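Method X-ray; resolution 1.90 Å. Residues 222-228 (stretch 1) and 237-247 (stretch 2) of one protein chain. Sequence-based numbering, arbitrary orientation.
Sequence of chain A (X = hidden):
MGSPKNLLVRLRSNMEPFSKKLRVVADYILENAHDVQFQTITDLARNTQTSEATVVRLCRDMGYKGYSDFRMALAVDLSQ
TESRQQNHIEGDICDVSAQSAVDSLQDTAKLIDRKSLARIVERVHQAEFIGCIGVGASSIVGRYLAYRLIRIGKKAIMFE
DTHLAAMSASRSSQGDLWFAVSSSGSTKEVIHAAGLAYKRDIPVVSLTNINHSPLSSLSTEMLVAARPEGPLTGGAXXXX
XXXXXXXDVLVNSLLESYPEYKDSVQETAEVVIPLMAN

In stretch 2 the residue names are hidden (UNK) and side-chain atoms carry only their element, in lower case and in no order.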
# COMPACT_ATOMS: atom_id res chain seq x y z
N MET A 222 15.17 -12.49 -5.91
CA MET A 222 14.93 -11.24 -5.18
C MET A 222 14.48 -10.17 -6.17
O MET A 222 14.98 -10.14 -7.27
CB MET A 222 16.25 -10.69 -4.61
CG MET A 222 16.60 -11.10 -3.19
SD MET A 222 17.28 -9.68 -2.24
CE MET A 222 17.11 -10.35 -0.58
N LEU A 223 13.58 -9.30 -5.78
CA LEU A 223 13.31 -8.09 -6.60
C LEU A 223 13.62 -6.98 -5.61
O LEU A 223 13.28 -7.11 -4.47
CB LEU A 223 11.87 -8.03 -7.08
CG LEU A 223 11.46 -8.99 -8.19
CD1 LEU A 223 10.07 -8.68 -8.70
CD2 LEU A 223 12.48 -9.02 -9.34
N VAL A 224 14.35 -5.97 -6.06
CA VAL A 224 14.86 -4.90 -5.21
C VAL A 224 14.28 -3.58 -5.63
O VAL A 224 14.46 -3.14 -6.73
CB VAL A 224 16.41 -4.89 -5.28
CG1 VAL A 224 17.00 -3.65 -4.56
CG2 VAL A 224 16.93 -6.23 -4.72
N ALA A 225 13.58 -2.91 -4.73
CA ALA A 225 13.03 -1.55 -5.00
C ALA A 225 14.08 -0.51 -4.55
O ALA A 225 14.90 -0.81 -3.66
CB ALA A 225 11.71 -1.41 -4.13
N ALA A 226 14.03 0.71 -5.11
CA ALA A 226 14.90 1.79 -4.73
C ALA A 226 14.59 2.32 -3.35
O ALA A 226 13.60 1.95 -2.72
CB ALA A 226 14.85 2.92 -5.77
N ARG A 227 15.48 3.15 -2.85
CA ARG A 227 15.38 3.77 -1.48
C ARG A 227 15.41 2.79 -0.32
O ARG A 227 14.37 2.56 0.29
CB ARG A 227 14.09 4.56 -1.29
CG ARG A 227 13.78 5.39 -2.50
CD ARG A 227 14.08 6.87 -2.25
NE ARG A 227 15.32 7.23 -2.95
CZ ARG A 227 15.49 7.31 -4.28
NH1 ARG A 227 14.53 7.07 -5.16
NH2 ARG A 227 16.68 7.63 -4.75
N PRO A 228 16.63 2.35 0.08
CA PRO A 228 16.83 1.54 1.27
C PRO A 228 16.28 2.28 2.46
O PRO A 228 16.43 3.50 2.58
CB PRO A 228 18.35 1.52 1.41
CG PRO A 228 18.92 1.79 0.08
CD PRO A 228 17.89 2.58 -0.68
N UNK A 237 7.07 6.61 2.26
CA UNK A 237 6.27 6.26 1.09
C UNK A 237 7.19 6.08 -0.14
O UNK A 237 6.95 5.25 -0.97
c UNK A 237 4.37 7.20 -0.33
c UNK A 237 4.26 8.29 -1.23
c UNK A 237 2.76 7.01 -2.61
c UNK A 237 3.70 6.01 -0.62
c UNK A 237 3.42 8.17 -2.34
c UNK A 237 2.87 5.91 -1.75
c UNK A 237 5.22 7.35 0.90
N UNK A 238 8.29 6.80 -0.20
CA UNK A 238 9.17 6.63 -1.32
C UNK A 238 9.82 5.19 -1.34
O UNK A 238 10.06 4.63 -2.42
c UNK A 238 10.21 7.77 -1.40
N UNK A 239 9.99 4.56 -0.17
CA UNK A 239 10.46 3.17 -0.13
C UNK A 239 9.34 2.16 -0.45
O UNK A 239 9.57 1.20 -1.21
o UNK A 239 12.16 3.66 1.40
c UNK A 239 11.03 2.85 1.23
N UNK A 240 8.15 2.41 0.05
CA UNK A 240 7.06 1.48 -0.17
C UNK A 240 6.52 1.58 -1.61
O UNK A 240 6.03 0.59 -2.15
c UNK A 240 6.26 1.60 2.31
c UNK A 240 5.91 1.77 0.81
c UNK A 240 8.28 0.12 2.87
n UNK A 240 8.72 -1.23 3.48
c UNK A 240 6.77 0.17 2.70
N UNK A 241 6.61 2.75 -2.22
CA UNK A 241 6.01 2.90 -3.53
C UNK A 241 6.78 2.04 -4.52
O UNK A 241 6.19 1.42 -5.39
c UNK A 241 7.18 4.93 -4.47
c UNK A 241 4.78 4.48 -5.05
c UNK A 241 5.86 4.38 -3.95
N UNK A 242 8.09 1.92 -4.37
CA UNK A 242 8.77 1.05 -5.31
C UNK A 242 8.53 -0.43 -5.07
O UNK A 242 8.53 -1.22 -6.03
N UNK A 243 8.35 -0.80 -3.78
CA UNK A 243 8.00 -2.23 -3.39
C UNK A 243 6.63 -2.59 -4.02
O UNK A 243 6.47 -3.65 -4.67
c UNK A 243 8.02 -2.43 -1.89
N UNK A 244 5.69 -1.63 -3.96
CA UNK A 244 4.40 -1.86 -4.62
C UNK A 244 4.47 -1.94 -6.14
O UNK A 244 3.76 -2.75 -6.71
c UNK A 244 2.18 -2.01 -2.24
c UNK A 244 3.02 -0.79 -2.71
c UNK A 244 3.37 -0.79 -4.18
c UNK A 244 2.36 0.60 -2.34
N UNK A 245 5.26 -1.06 -6.79
CA UNK A 245 5.53 -1.19 -8.22
C UNK A 245 6.06 -2.61 -8.62
O UNK A 245 5.58 -3.21 -9.57
c UNK A 245 6.56 -0.17 -8.63
c UNK A 245 7.03 -0.25 -10.10
c UNK A 245 5.90 0.10 -11.04
c UNK A 245 8.21 0.70 -10.34
N UNK A 246 7.02 -3.14 -7.87
CA UNK A 246 7.43 -4.57 -8.06
C UNK A 246 6.25 -5.53 -8.04
O UNK A 246 6.21 -6.45 -8.91
c UNK A 246 8.40 -5.08 -6.96
c UNK A 246 10.41 -5.04 -5.48
c UNK A 246 10.59 -4.10 -7.86
c UNK A 246 9.69 -4.32 -6.65
N UNK A 247 5.35 -5.39 -7.06
CA UNK A 247 4.12 -6.22 -7.02
C UNK A 247 3.31 -6.03 -8.30
O UNK A 247 2.83 -7.02 -8.97
c UNK A 247 3.82 -6.44 -4.45
c UNK A 247 3.21 -5.95 -5.79
c UNK A 247 1.89 -6.66 -5.94
O HOH W 1 11.05 2.64 -3.79

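Position 237 carries seven side-chain carbons, one followed by a closed ring of six, with no oxygen. It stays out of reach of stretch 1. A six-carbon ring on one methylene, without a hydroxyl, is Phe 237.

Position 238 has a single side-chain carbon, its CB, 4.1 Å from Arg 227 CD. One carbon alone means Ala 238.

Position 239 has one carbon and one oxygen. The oxygen lies 2.7 Å from Arg 227 O and 3.4 Å from Arg 227 CB. A lone hydroxyl on CB identifies Ser 239; with chi1 at -64° (m), its OG donates a hydrogen bond to Arg 227 O.

Position 240 has four carbons in a row ending in nitrogen, and its CA-to-CB bond points away from stretch 1. The unbranched chain with a terminal amine is Lys 240, its NZ hydrogen-bonded elsewhere in the structure.

Position 241 has three carbons, one carrying two, and makes no contact with stretch 1. Branching at CB gives Val 241.

Position 242 has no side-chain atom. Its backbone C is 3.5 Å from Ala 225 CB, and an ideal CB would sit 3.3 Å from that same methyl, a tight fit. The position is Gly 242, and its bare backbone lets the CA atoms of Ala 225 and Gly 242 approach to 5.0 Å.

Position 243 has one carbon, its CB 4.4 Å from Ala 225 CB, while its backbone N is 3.4 Å from that methyl. This is Ala 243.

Positions 244 and 245 each have four carbons forked at the second, and neither side chain reaches stretch 1. The fork one carbon beyond CB makes them Leu 244 and Leu 245.

Position 246 repeats that forked pattern, but its CA-to-CB bond points toward stretch 1. One branch end lies 3.7 Å from Leu 223 CB and 4.1 Å from Ala 225 CB. It is Leu 246, rotamer m,t, and that end is CD1.

Position 247 has three carbons branched at CB, with CA-to-CB directed away. It is Val 247.

The contact follows one side of the helix. Leu 246 covers the strand end at Leu 223, Ala 225 packs into the space over Gly 242, and Ser 239 fastens the loop at Arg 227. Water 1 adds a polar bridge, donating to Ala 226 O at 2.9 Å and to Ala 238 O at 2.6 Å, although acceptors in reach outnumber its protons. Together the stretches bury 369 Å², combining apolar packing with a direct hydrogen bond.

Stretch 2, residues 237-247: FASKVGALLLV
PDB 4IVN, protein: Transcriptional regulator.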